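Local coordinates for protein cycloalternan-forming enzyme (Listeria monocytogenes serovar 1/2a, PDB 5F7U) that belongs to glycosyl hydrolase family 31, joining a TIM-barrel domain to several beta-rich domains, and binds glycans and magnesium ions, at residues 886-891 with 929-934; 873-878 with 919-924; 84-89 with 111-116; 53-58 with 90-95; 249-254 with 292-297. The protein carries 1 engineered substitution. All coordinates share one frame; numbering follows the deposited sequence.

Contact 1. Residues 886-891 with 929-934; sequences VTIDGA and QAIVLN
Ile888 and Ile931 lie side by side and point the same way, with 4.0 Å between CG1 of Ile888 and CG1 of Ile931. They share their face of the antiparallel sheet with Val886 and Leu933, and this apolar face packs on strands 917-922 and 874-879. On the other face Thr887 stands alongside Val932, OG1 of Thr887 3.5 Å from CB of Val932. With chi1 at 58° that hydroxyl sits between its own backbone N and carbonyl carbon, where two waters reach it. One water also accepts from Gly890 N and donates to Ala930 O; the other donates to Asn934 OD1. Beneath them Thr887 and Val932 form a hydrogen-bonded pair, Thr887 N to Val932 O 2.9 Å. At the type I' turn from Ile888 to Ala891, which closes a tight beta hairpin between strands 885-888 and 891-892, Asp889 crosses Gln929 at about a right angle. OD1 of Asp889 takes the N-H of Ala930 at 2.8 Å from 36° above the carboxylate plane, while Asp889 N gives to Ala930 O, also at 2.8 Å. A side-chain carboxylate thus stands in for a main-chain acceptor where the strand breaks off, and water ties the turn to the polar face.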
# COMPACT_ATOMS: atom_id res chain seq x y z
N VAL A 886 -31.40 10.53 -28.45
CA VAL A 886 -30.36 9.51 -28.25
C VAL A 886 -30.66 8.39 -29.22
O VAL A 886 -31.81 7.98 -29.34
CB VAL A 886 -30.31 8.99 -26.79
CG1 VAL A 886 -29.24 7.92 -26.62
CG2 VAL A 886 -30.03 10.14 -25.82
N THR A 887 -29.63 7.91 -29.91
CA THR A 887 -29.78 6.77 -30.81
C THR A 887 -28.90 5.61 -30.37
O THR A 887 -27.85 5.81 -29.74
CB THR A 887 -29.40 7.13 -32.26
OG1 THR A 887 -28.06 7.61 -32.27
CG2 THR A 887 -30.35 8.18 -32.83
N ILE A 888 -29.34 4.41 -30.71
CA ILE A 888 -28.52 3.22 -30.55
C ILE A 888 -28.57 2.53 -31.90
O ILE A 888 -29.65 2.21 -32.39
CB ILE A 888 -29.01 2.29 -29.42
CG1 ILE A 888 -29.03 3.05 -28.07
CG2 ILE A 888 -28.11 1.06 -29.34
CD1 ILE A 888 -29.44 2.21 -26.87
N ASP A 889 -27.40 2.33 -32.49
CA ASP A 889 -27.27 1.79 -33.86
C ASP A 889 -28.07 2.60 -34.89
O ASP A 889 -28.63 2.04 -35.84
CB ASP A 889 -27.58 0.28 -33.89
CG ASP A 889 -26.55 -0.55 -33.11
OD1 ASP A 889 -25.40 -0.11 -32.96
OD2 ASP A 889 -26.90 -1.68 -32.65
N GLY A 890 -28.14 3.92 -34.67
CA GLY A 890 -28.86 4.84 -35.56
C GLY A 890 -30.34 5.01 -35.26
O GLY A 890 -30.98 5.93 -35.78
N ALA A 891 -30.90 4.10 -34.45
CA ALA A 891 -32.33 4.08 -34.15
C ALA A 891 -32.61 4.86 -32.88
O ALA A 891 -31.94 4.65 -31.86
CB ALA A 891 -32.83 2.65 -34.02
N GLN A 929 -22.70 -2.14 -29.97
CA GLN A 929 -23.79 -1.17 -30.12
C GLN A 929 -23.23 0.24 -30.10
O GLN A 929 -22.43 0.57 -29.24
CB GLN A 929 -24.85 -1.33 -29.02
CG GLN A 929 -25.62 -2.65 -29.13
CD GLN A 929 -26.70 -2.76 -28.08
OE1 GLN A 929 -26.46 -3.25 -26.97
NE2 GLN A 929 -27.89 -2.28 -28.41
N ALA A 930 -23.67 1.05 -31.06
CA ALA A 930 -23.18 2.42 -31.20
C ALA A 930 -24.20 3.41 -30.62
O ALA A 930 -25.26 3.62 -31.21
CB ALA A 930 -22.88 2.72 -32.66
N ILE A 931 -23.88 3.99 -29.46
CA ILE A 931 -24.78 4.91 -28.76
C ILE A 931 -24.34 6.33 -29.10
O ILE A 931 -23.15 6.65 -29.01
CB ILE A 931 -24.74 4.70 -27.22
CG1 ILE A 931 -25.21 3.27 -26.84
CG2 ILE A 931 -25.56 5.76 -26.48
CD1 ILE A 931 -24.90 2.88 -25.40
N VAL A 932 -25.28 7.17 -29.52
CA VAL A 932 -24.97 8.59 -29.78
C VAL A 932 -25.94 9.47 -29.01
O VAL A 932 -27.17 9.31 -29.13
CB VAL A 932 -24.98 8.94 -31.29
CG1 VAL A 932 -24.61 10.39 -31.49
CG2 VAL A 932 -24.01 8.05 -32.06
N LEU A 933 -25.39 10.41 -28.23
CA LEU A 933 -26.17 11.46 -27.59
C LEU A 933 -26.07 12.71 -28.46
O LEU A 933 -24.97 13.19 -28.72
CB LEU A 933 -25.65 11.77 -26.18
CG LEU A 933 -25.88 10.78 -25.04
CD1 LEU A 933 -25.14 9.46 -25.24
CD2 LEU A 933 -25.38 11.41 -23.74
N ASN A 934 -27.22 13.21 -28.91
CA ASN A 934 -27.28 14.40 -29.77
C ASN A 934 -27.75 15.64 -29.03
O ASN A 934 -28.55 15.55 -28.10
CB ASN A 934 -28.21 14.18 -30.95
CG ASN A 934 -27.74 13.06 -31.86
OD1 ASN A 934 -28.42 12.03 -31.99
ND2 ASN A 934 -26.59 13.25 -32.48
O HOH W 1 -26.52 5.50 -32.85
O HOH W 2 -27.55 9.77 -33.87

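Contact 2. Residues 873-878 with 919-924; sequences ETTMQV and YVKAAA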
# COMPACT_ATOMS: atom_id res chain seq x y z
N GLU A 873 -28.09 -6.01 -19.60
CA GLU A 873 -28.57 -4.65 -19.82
C GLU A 873 -27.55 -3.67 -19.23
O GLU A 873 -26.94 -3.94 -18.20
CB GLU A 873 -29.92 -4.50 -19.12
CG GLU A 873 -30.56 -3.12 -19.07
CD GLU A 873 -31.93 -3.21 -18.40
OE1 GLU A 873 -32.87 -3.68 -19.06
OE2 GLU A 873 -32.06 -2.83 -17.22
N THR A 874 -27.31 -2.56 -19.92
CA THR A 874 -26.36 -1.57 -19.44
C THR A 874 -27.02 -0.20 -19.37
O THR A 874 -27.85 0.12 -20.20
CB THR A 874 -25.10 -1.48 -20.32
OG1 THR A 874 -25.49 -1.31 -21.68
CG2 THR A 874 -24.25 -2.74 -20.22
N THR A 875 -26.63 0.60 -18.38
CA THR A 875 -27.08 1.98 -18.28
C THR A 875 -25.85 2.89 -18.29
O THR A 875 -24.98 2.76 -17.44
CB THR A 875 -27.89 2.24 -16.99
OG1 THR A 875 -29.03 1.37 -16.94
CG2 THR A 875 -28.35 3.70 -16.92
N MET A 876 -25.77 3.78 -19.27
CA MET A 876 -24.75 4.83 -19.22
C MET A 876 -25.29 5.98 -18.36
O MET A 876 -26.47 6.34 -18.47
CB MET A 876 -24.43 5.39 -20.62
CG MET A 876 -24.04 4.37 -21.68
SD MET A 876 -22.63 3.32 -21.29
CE MET A 876 -21.32 4.52 -21.10
N GLN A 877 -24.43 6.57 -17.54
CA GLN A 877 -24.73 7.87 -16.94
C GLN A 877 -23.69 8.86 -17.42
O GLN A 877 -22.56 8.90 -16.92
CB GLN A 877 -24.73 7.83 -15.40
CG GLN A 877 -25.83 6.98 -14.77
CD GLN A 877 -25.83 7.06 -13.26
OE1 GLN A 877 -24.79 7.28 -12.62
NE2 GLN A 877 -27.01 6.85 -12.66
N VAL A 878 -24.08 9.67 -18.40
CA VAL A 878 -23.14 10.57 -19.07
C VAL A 878 -23.29 11.99 -18.52
O VAL A 878 -24.39 12.56 -18.56
CB VAL A 878 -23.38 10.59 -20.61
CG1 VAL A 878 -22.28 11.38 -21.33
CG2 VAL A 878 -23.47 9.18 -21.17
N TYR A 919 -29.00 9.39 -18.57
CA TYR A 919 -29.04 7.93 -18.46
C TYR A 919 -29.40 7.35 -19.81
O TYR A 919 -30.34 7.85 -20.44
CB TYR A 919 -30.10 7.45 -17.46
CG TYR A 919 -29.96 7.85 -15.99
CD1 TYR A 919 -29.16 8.93 -15.58
CD2 TYR A 919 -30.73 7.20 -15.02
CE1 TYR A 919 -29.08 9.30 -14.24
CE2 TYR A 919 -30.67 7.57 -13.68
CZ TYR A 919 -29.85 8.62 -13.30
OH TYR A 919 -29.79 8.99 -11.99
N VAL A 920 -28.68 6.32 -20.27
CA VAL A 920 -29.02 5.63 -21.53
C VAL A 920 -29.03 4.12 -21.28
O VAL A 920 -28.01 3.54 -20.90
CB VAL A 920 -28.03 5.96 -22.68
CG1 VAL A 920 -28.43 5.24 -23.97
CG2 VAL A 920 -27.96 7.47 -22.94
N LYS A 921 -30.20 3.50 -21.46
CA LYS A 921 -30.33 2.06 -21.31
C LYS A 921 -30.21 1.37 -22.66
O LYS A 921 -30.95 1.69 -23.59
CB LYS A 921 -31.66 1.69 -20.66
CG LYS A 921 -31.85 0.21 -20.38
CD LYS A 921 -33.18 -0.04 -19.69
CE LYS A 921 -33.15 0.33 -18.21
NZ LYS A 921 -34.40 -0.13 -17.52
N ALA A 922 -29.26 0.43 -22.75
CA ALA A 922 -29.09 -0.44 -23.92
C ALA A 922 -29.39 -1.86 -23.50
O ALA A 922 -28.98 -2.29 -22.43
CB ALA A 922 -27.67 -0.34 -24.47
N ALA A 923 -30.12 -2.59 -24.34
CA ALA A 923 -30.43 -3.99 -24.09
C ALA A 923 -29.16 -4.85 -24.19
O ALA A 923 -28.19 -4.45 -24.84
CB ALA A 923 -31.49 -4.47 -25.08
N ALA A 924 -29.16 -6.01 -23.54
CA ALA A 924 -28.08 -6.98 -23.71
C ALA A 924 -28.11 -7.50 -25.14
O ALA A 924 -29.16 -7.92 -25.63
CB ALA A 924 -28.22 -8.14 -22.73
O HOH W 3 -35.23 -2.88 -18.31
O HOH W 4 -26.11 -3.88 -22.72
O HOH W 5 -25.88 1.61 -22.15
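Strands 874-879 and 917-922 are antiparallel neighbours in a five-stranded mixed sheet, one layer of a beta sandwich whose other layer includes strands 862-867 and 929-934. Four main-chain bonds join them, two each in the hydrogen-bonded pairs Thr874-Ala922 and Met876-Val920; Met876 N reaches Val920 O at 2.8 Å, on a lone pair. Met876, Val920 and Ala922 point into the sandwich, where Met876 and Val920 meet Ile931.

Thr875, Gln877, Tyr919 and Lys921 project from the opposite face. Gln877 runs alongside Tyr919, its chain extended beyond CG, so that CG makes a CH-pi contact over the ring and NE2 hangs toward the rim, 3.4 Å from CZ of Tyr919. The amide and ring planes are 39° apart. What fixes the amide lies further out: NE2 donates to Tyr810 O, and OE1 accepts from Arg829 NE. Tyr810 OH also bonds Thr875 OG1.

At the far end Glu873 crosses Lys921 obliquely in a long salt bridge, OE2 of Glu873 to NZ of Lys921 3.6 Å. A bend at chi3 (-77°) turns the lysine tip, and its NZ is gripped further by Phe902 O and Ala905 O, with a cation-pi contact on the Phe902 ring. Such ties probably keep the ammonium charged. A single water spans the ion pair, donating to Glu873 OE1 at 2.6 Å and accepting from Lys921 NZ at 3.0 Å.

Contact 3. Residues 84-89 with 111-116; sequences GKFEKG and FTFYVT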
# COMPACT_ATOMS: atom_id res chain seq x y z
N GLY A 84 41.03 -3.84 23.34
CA GLY A 84 41.71 -2.80 22.58
C GLY A 84 41.24 -2.73 21.14
O GLY A 84 40.19 -3.30 20.77
N LYS A 85 42.02 -2.04 20.32
CA LYS A 85 41.72 -1.82 18.89
C LYS A 85 42.58 -2.72 18.02
O LYS A 85 43.65 -3.16 18.45
CB LYS A 85 42.06 -0.39 18.47
CG LYS A 85 41.29 0.71 19.15
CD LYS A 85 42.06 2.01 18.92
CE LYS A 85 41.27 3.21 19.44
NZ LYS A 85 42.15 4.41 19.49
N PHE A 86 42.14 -2.93 16.78
CA PHE A 86 42.82 -3.83 15.87
C PHE A 86 43.01 -3.24 14.48
O PHE A 86 42.43 -2.20 14.15
CB PHE A 86 42.06 -5.16 15.81
CG PHE A 86 42.00 -5.85 17.13
CD1 PHE A 86 43.10 -6.55 17.61
CD2 PHE A 86 40.85 -5.75 17.93
CE1 PHE A 86 43.06 -7.16 18.87
CE2 PHE A 86 40.80 -6.36 19.18
CZ PHE A 86 41.91 -7.07 19.64
N GLU A 87 43.87 -3.89 13.70
CA GLU A 87 44.11 -3.51 12.31
C GLU A 87 43.32 -4.37 11.34
O GLU A 87 42.97 -5.51 11.67
CB GLU A 87 45.59 -3.62 12.00
CG GLU A 87 46.45 -2.64 12.78
CD GLU A 87 47.92 -2.97 12.66
OE1 GLU A 87 48.48 -2.81 11.56
OE2 GLU A 87 48.51 -3.42 13.65
N LYS A 88 43.08 -3.83 10.15
CA LYS A 88 42.41 -4.57 9.07
C LYS A 88 43.18 -5.87 8.84
O LYS A 88 44.41 -5.84 8.71
CB LYS A 88 42.39 -3.73 7.78
CG LYS A 88 41.76 -4.44 6.58
CD LYS A 88 42.10 -3.70 5.31
CE LYS A 88 41.40 -4.31 4.11
NZ LYS A 88 41.86 -3.63 2.87
N GLY A 89 42.46 -6.99 8.80
CA GLY A 89 43.05 -8.31 8.59
C GLY A 89 43.33 -9.10 9.86
O GLY A 89 43.59 -10.30 9.78
N PHE A 111 35.10 -17.75 20.24
CA PHE A 111 34.46 -16.88 19.24
C PHE A 111 35.53 -16.21 18.39
O PHE A 111 36.58 -15.79 18.90
CB PHE A 111 33.61 -15.80 19.94
CG PHE A 111 32.60 -16.35 20.90
CD1 PHE A 111 31.44 -17.01 20.45
CD2 PHE A 111 32.79 -16.20 22.28
CE1 PHE A 111 30.50 -17.50 21.36
CE2 PHE A 111 31.84 -16.69 23.20
CZ PHE A 111 30.70 -17.33 22.73
N THR A 112 35.29 -16.14 17.08
CA THR A 112 36.26 -15.52 16.18
C THR A 112 35.65 -14.31 15.53
O THR A 112 34.46 -14.33 15.18
CB THR A 112 36.77 -16.54 15.13
OG1 THR A 112 37.47 -17.61 15.79
CG2 THR A 112 37.72 -15.89 14.07
N PHE A 113 36.43 -13.23 15.39
CA PHE A 113 36.04 -12.14 14.48
C PHE A 113 37.21 -11.72 13.62
O PHE A 113 38.38 -11.91 14.00
CB PHE A 113 35.39 -10.94 15.21
CG PHE A 113 36.28 -10.22 16.21
CD1 PHE A 113 37.12 -9.16 15.81
CD2 PHE A 113 36.24 -10.55 17.57
CE1 PHE A 113 37.90 -8.48 16.75
CE2 PHE A 113 37.01 -9.87 18.52
CZ PHE A 113 37.85 -8.83 18.11
N TYR A 114 36.89 -11.19 12.44
CA TYR A 114 37.88 -10.75 11.48
C TYR A 114 37.73 -9.25 11.30
O TYR A 114 36.64 -8.76 10.97
CB TYR A 114 37.71 -11.46 10.14
CG TYR A 114 37.66 -12.97 10.24
CD1 TYR A 114 38.84 -13.74 10.17
CD2 TYR A 114 36.43 -13.64 10.39
CE1 TYR A 114 38.78 -15.12 10.27
CE2 TYR A 114 36.38 -15.02 10.49
CZ TYR A 114 37.55 -15.75 10.42
OH TYR A 114 37.48 -17.13 10.51
N VAL A 115 38.81 -8.52 11.50
CA VAL A 115 38.76 -7.07 11.54
C VAL A 115 38.81 -6.52 10.11
O VAL A 115 39.70 -6.85 9.32
CB VAL A 115 39.86 -6.50 12.45
CG1 VAL A 115 39.81 -4.98 12.46
CG2 VAL A 115 39.67 -7.05 13.87
N THR A 116 37.84 -5.67 9.80
CA THR A 116 37.59 -5.23 8.44
C THR A 116 37.87 -3.75 8.21
O THR A 116 38.00 -2.97 9.16
CB THR A 116 36.11 -5.49 8.09
OG1 THR A 116 35.29 -4.86 9.09
CG2 THR A 116 35.81 -7.00 8.07
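One main-chain hydrogen bond fastens loop 84-89 to Val115, just past the regular strand 111-114. Gly89 N points almost straight at Val115 O, 2.8 Å away with an N-H...O angle of 174°, though it comes in above the carbonyl plane. A CA-H...O contact from Lys88 supplements it, CA of Lys88 lying 3.6 Å from Val115 O. Gly89 has a positive phi of 97°, and with these backbone angles a CB would jam against the carbonyl of Lys88.

Van der Waals contacts centre on Val115. Its two methyl groups divide the loop between them: CG2 of Val115 presses on CB of Phe86 at 3.6 Å, and CG1 of Val115 lies against the carbonyl oxygen of Glu87, 3.3 Å from Glu87 O. The Phe86 and Val115 side chains cross at about a right angle.

The aromatic contact is an offset edge-to-face pair, with the edge of Phe113 turned toward the face of Phe86. The ring planes stand at 70° and the centroids are 5.9 Å apart. CE2 of Phe86 lies in the plane of the Phe113 ring, 4.0 Å from CZ of Phe113. Phe113 takes the crowded first torsion, CG between its N and carbonyl carbon, and both rings also touch Val36 and Ile92.

Charge enters at the margin, where the extended Lys88 leads away to a salt bridge with Glu119. A loop that connects strands 76-84 and 91-100 and plugs an aromatic ring into the interior is consistent with the immunoglobulin-like beta sandwich of the E-set clan.

Contact 4. Residues 53-58 with 90-95; sequences VEWTKN and DEITYT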
# COMPACT_ATOMS: atom_id res chain seq x y z
N VAL A 53 39.79 -13.18 29.90
CA VAL A 53 39.65 -13.57 28.51
C VAL A 53 40.97 -14.19 28.07
O VAL A 53 42.03 -13.60 28.25
CB VAL A 53 39.30 -12.38 27.60
CG1 VAL A 53 39.11 -12.83 26.16
CG2 VAL A 53 38.04 -11.68 28.12
N GLU A 54 40.87 -15.40 27.51
CA GLU A 54 41.99 -16.08 26.88
C GLU A 54 41.82 -15.97 25.38
O GLU A 54 40.74 -16.20 24.84
CB GLU A 54 42.03 -17.52 27.34
CG GLU A 54 42.31 -17.63 28.82
CD GLU A 54 42.36 -19.05 29.34
OE1 GLU A 54 42.28 -20.01 28.53
OE2 GLU A 54 42.49 -19.21 30.57
N TRP A 55 42.89 -15.59 24.68
CA TRP A 55 42.71 -15.18 23.28
C TRP A 55 43.97 -15.22 22.45
O TRP A 55 45.08 -15.25 22.99
CB TRP A 55 42.05 -13.79 23.21
CG TRP A 55 42.86 -12.63 23.74
CD1 TRP A 55 43.33 -12.46 25.02
CD2 TRP A 55 43.24 -11.48 23.01
NE1 TRP A 55 44.01 -11.27 25.11
CE2 TRP A 55 43.96 -10.63 23.91
CE3 TRP A 55 43.04 -11.05 21.69
CZ2 TRP A 55 44.50 -9.40 23.51
CZ3 TRP A 55 43.58 -9.82 21.29
CH2 TRP A 55 44.29 -9.01 22.20
N THR A 56 43.76 -15.27 21.14
CA THR A 56 44.85 -15.24 20.16
C THR A 56 44.59 -14.12 19.16
O THR A 56 43.43 -13.76 18.90
CB THR A 56 45.01 -16.57 19.39
OG1 THR A 56 43.79 -16.88 18.71
CG2 THR A 56 45.37 -17.72 20.33
N LYS A 57 45.67 -13.57 18.62
CA LYS A 57 45.58 -12.60 17.54
C LYS A 57 46.45 -13.13 16.43
O LYS A 57 47.65 -13.34 16.63
CB LYS A 57 46.08 -11.22 17.99
CG LYS A 57 46.22 -10.22 16.84
CD LYS A 57 46.35 -8.80 17.33
CE LYS A 57 47.73 -8.47 17.86
NZ LYS A 57 47.85 -6.98 17.83
N ASN A 58 45.84 -13.37 15.27
CA ASN A 58 46.53 -13.95 14.11
C ASN A 58 47.25 -15.26 14.47
O ASN A 58 48.36 -15.53 14.02
CB ASN A 58 47.46 -12.92 13.46
CG ASN A 58 46.73 -11.65 13.07
OD1 ASN A 58 45.63 -11.72 12.53
ND2 ASN A 58 47.32 -10.50 13.37
N ASP A 90 43.29 -8.45 11.03
CA ASP A 90 43.51 -9.17 12.29
C ASP A 90 42.39 -10.18 12.49
O ASP A 90 41.22 -9.88 12.28
CB ASP A 90 43.58 -8.22 13.50
CG ASP A 90 44.89 -7.44 13.58
OD1 ASP A 90 45.89 -7.81 12.93
OD2 ASP A 90 44.91 -6.45 14.33
N GLU A 91 42.79 -11.39 12.88
CA GLU A 91 41.85 -12.46 13.15
C GLU A 91 41.94 -12.72 14.64
O GLU A 91 42.98 -13.15 15.15
CB GLU A 91 42.20 -13.71 12.34
CG GLU A 91 41.33 -14.91 12.66
CD GLU A 91 41.71 -16.17 11.91
OE1 GLU A 91 41.44 -17.27 12.43
OE2 GLU A 91 42.29 -16.10 10.80
N ILE A 92 40.86 -12.42 15.36
CA ILE A 92 40.87 -12.55 16.82
C ILE A 92 40.00 -13.72 17.23
O ILE A 92 38.85 -13.82 16.78
CB ILE A 92 40.38 -11.24 17.49
CG1 ILE A 92 41.14 -9.99 16.95
CG2 ILE A 92 40.37 -11.35 19.01
CD1 ILE A 92 42.64 -10.07 16.84
N THR A 93 40.53 -14.61 18.07
CA THR A 93 39.75 -15.71 18.65
C THR A 93 39.86 -15.67 20.17
O THR A 93 40.96 -15.58 20.70
CB THR A 93 40.20 -17.07 18.08
OG1 THR A 93 39.98 -17.08 16.66
CG2 THR A 93 39.43 -18.23 18.72
N TYR A 94 38.72 -15.75 20.86
CA TYR A 94 38.73 -15.61 22.33
C TYR A 94 37.73 -16.53 23.01
O TYR A 94 36.74 -16.94 22.42
CB TYR A 94 38.50 -14.14 22.76
CG TYR A 94 37.11 -13.60 22.46
CD1 TYR A 94 36.07 -13.73 23.40
CD2 TYR A 94 36.82 -12.98 21.23
CE1 TYR A 94 34.78 -13.25 23.12
CE2 TYR A 94 35.54 -12.50 20.95
CZ TYR A 94 34.53 -12.65 21.90
OH TYR A 94 33.25 -12.16 21.63
N THR A 95 38.00 -16.80 24.29
CA THR A 95 37.14 -17.58 25.16
C THR A 95 37.02 -16.75 26.44
O THR A 95 38.02 -16.28 26.98
CB THR A 95 37.76 -18.96 25.45
OG1 THR A 95 37.90 -19.68 24.21
CG2 THR A 95 36.90 -19.80 26.41
O HOH W 6 43.76 -15.72 16.18
O HOH W 7 47.01 -5.21 15.56
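Main-chain donors and acceptors along strands 49-57 and 91-100 satisfy each other in two antiparallel hydrogen-bonded pairs, Glu54 with Thr95 and Thr56 with Thr93. Thr56 N, for example, reaches Thr93 O at 2.9 Å, nearly along the C=O axis. Past the last pair, Asn58 takes over with its side chain. Its backbone N still gives to Glu91 O at 2.9 Å, but the return bond is from Glu91 N to Asn58 OD1, 2.9 Å from above the amide plane. The other arm, ND2 of Asn58, donates in its own amide plane to Asp90 OD1 at 3.1 Å, so both ends of the amide are held. Asp90 OD2 accepts from Glu87 N and from a water that links it to Lys57 NZ. A second water, next to Thr56 OG1, donates to Glu91 O, giving that carbonyl two partners.

On one face Ile92 CG2 meets CE3 of Trp55 at 3.8 Å, and Ile92 CD1 rests on CG of Lys57 at 3.6 Å. Trp55 NE1 is satisfied by Glu63 O, Tyr94 OH by His9 and Arg25, and Thr93 OG1 by Thr112. Strand 91-100 is thus the middle of an antiparallel run, 49-57, 91-100 and 106-129, in the N-terminal beta domain, its ladder extended by the Asn58 side chain.

Contact 5. Residues 249-254 with 292-297; sequences AFYGFG and VSANKY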
# COMPACT_ATOMS: atom_id res chain seq x y z
N ALA A 249 12.43 13.57 -4.14
CA ALA A 249 11.60 12.86 -3.17
C ALA A 249 11.77 11.35 -3.35
O ALA A 249 11.96 10.87 -4.49
CB ALA A 249 10.14 13.24 -3.32
N PHE A 250 11.70 10.61 -2.23
CA PHE A 250 11.94 9.17 -2.24
C PHE A 250 10.80 8.43 -1.56
O PHE A 250 10.54 8.64 -0.37
CB PHE A 250 13.23 8.84 -1.50
CG PHE A 250 14.44 9.51 -2.09
CD1 PHE A 250 15.02 9.03 -3.28
CD2 PHE A 250 15.03 10.61 -1.45
CE1 PHE A 250 16.16 9.63 -3.82
CE2 PHE A 250 16.17 11.23 -1.98
CZ PHE A 250 16.74 10.74 -3.16
N TYR A 251 10.16 7.55 -2.33
CA TYR A 251 8.93 6.91 -1.90
C TYR A 251 9.08 5.41 -1.79
O TYR A 251 9.93 4.83 -2.45
CB TYR A 251 7.83 7.18 -2.93
CG TYR A 251 7.63 8.64 -3.25
CD1 TYR A 251 7.07 9.52 -2.33
CD2 TYR A 251 7.95 9.14 -4.53
CE1 TYR A 251 6.85 10.87 -2.66
CE2 TYR A 251 7.73 10.47 -4.86
CZ TYR A 251 7.18 11.33 -3.93
OH TYR A 251 6.98 12.65 -4.26
N GLY A 252 8.24 4.79 -0.97
CA GLY A 252 8.17 3.34 -0.89
C GLY A 252 8.90 2.80 0.33
O GLY A 252 8.56 3.14 1.44
N PHE A 253 9.93 1.98 0.08
CA PHE A 253 10.71 1.28 1.13
C PHE A 253 9.90 0.26 1.92
O PHE A 253 10.24 -0.08 3.07
CB PHE A 253 11.42 2.26 2.09
CG PHE A 253 12.30 3.27 1.41
CD1 PHE A 253 11.78 4.50 0.97
CD2 PHE A 253 13.68 3.03 1.25
CE1 PHE A 253 12.60 5.46 0.37
CE2 PHE A 253 14.52 4.01 0.66
CZ PHE A 253 13.97 5.23 0.22
N GLY A 254 8.83 -0.25 1.31
CA GLY A 254 7.88 -1.08 2.06
C GLY A 254 6.77 -0.25 2.65
O GLY A 254 6.29 0.70 2.02
N VAL A 292 11.05 4.38 -5.07
CA VAL A 292 10.77 5.09 -6.32
C VAL A 292 11.04 6.56 -6.09
O VAL A 292 10.57 7.12 -5.08
CB VAL A 292 9.30 4.88 -6.75
CG1 VAL A 292 8.95 5.79 -7.94
CG2 VAL A 292 9.05 3.42 -7.09
N SER A 293 11.81 7.17 -7.00
CA SER A 293 12.07 8.60 -6.94
C SER A 293 11.18 9.33 -7.91
O SER A 293 10.94 8.86 -9.03
CB SER A 293 13.54 8.90 -7.23
OG SER A 293 13.70 10.27 -7.56
N ALA A 294 10.71 10.52 -7.51
CA ALA A 294 9.96 11.37 -8.42
C ALA A 294 10.83 11.91 -9.57
O ALA A 294 10.31 12.51 -10.51
CB ALA A 294 9.28 12.48 -7.65
N ASN A 295 12.15 11.67 -9.52
CA ASN A 295 13.03 11.90 -10.68
C ASN A 295 12.99 10.79 -11.73
O ASN A 295 13.84 10.73 -12.62
CB ASN A 295 14.46 12.23 -10.23
CG ASN A 295 14.55 13.64 -9.67
OD1 ASN A 295 13.53 14.32 -9.56
ND2 ASN A 295 15.73 14.06 -9.27
N LYS A 296 12.00 9.90 -11.59
CA LYS A 296 11.60 8.95 -12.66
C LYS A 296 12.51 7.71 -12.76
O LYS A 296 12.83 7.23 -13.86
CB LYS A 296 11.48 9.64 -14.02
CG LYS A 296 10.50 10.81 -14.03
CD LYS A 296 10.27 11.30 -15.44
CE LYS A 296 9.30 12.47 -15.39
NZ LYS A 296 9.03 13.01 -16.75
N TYR A 297 12.89 7.18 -11.60
CA TYR A 297 13.55 5.89 -11.55
C TYR A 297 13.19 5.22 -10.23
O TYR A 297 12.80 5.88 -9.27
CB TYR A 297 15.09 6.00 -11.74
CG TYR A 297 15.74 6.66 -10.54
CD1 TYR A 297 15.80 8.06 -10.45
CD2 TYR A 297 16.23 5.90 -9.49
CE1 TYR A 297 16.35 8.68 -9.34
CE2 TYR A 297 16.79 6.51 -8.35
CZ TYR A 297 16.85 7.90 -8.31
OH TYR A 297 17.36 8.51 -7.20
O HOH W 8 11.95 13.80 -7.03
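Two hydrogen bonds grip Ser293 OG: the N-H of Asn295, 2.9 Å from that oxygen, and the carboxylate of Glu248 through OE2. The first closes an ST turn, and the hydroxyl reaches it because OG stands anti to its own backbone N (chi1 163°). Glu248 OE2 is bonded by a second hydroxyl, Tyr297 OH, whose ring carries CB of Ser293 over one face. Held by two hydroxyls, that carboxylate is probably ionised. The turn follows a short antiparallel ladder in the galactose mutarotase-like beta domain, where Tyr251 and Val292 form a hydrogen-bonded pair, Tyr251 N to Val292 O 2.8 Å and Val292 N to Tyr251 O 2.9 Å. The ladder frays at Ala294, whose N reaches Ala249 O over 3.3 Å from above the carbonyl plane. A water beside it accepts from Ala249 N and donates to Asn295 OD1. Tyr251 turns its ring edge to Ala294, CE2 of Tyr251 3.8 Å from CB of Ala294, and its OH bonds Arg734 O. On the opposite face of the ladder Phe250 meets Tyr297 in the plane of its own ring, CE1 of Phe250 3.8 Å from OH of Tyr297, and packs edge-to-face with Phe291 and Tyr319.

Contacts 1 and 2 lie in the two facing layers of one beta sandwich toward the C-terminal end, their centres 11 Å apart; strands 874-879 and 917-922 lead on to 885-888 and 929-934. Contacts 3 and 4, at the other side of the chain's centre, also touch, but within one sheet, strand 91-100 of contact 4 lying next to strand 106-129 of contact 3 and joined to it by the bond from Phe111 N to Tyr94 O. Contact 5 lies nearest the middle, about 14 Å from the chain's centre, and is wholly buried, as contact 2 largely is. Contacts 1 and 4, partly exposed, use waters and a turn-side Asp or Asn to finish their ladders; contact 3 relies mainly on aromatic and apolar packing.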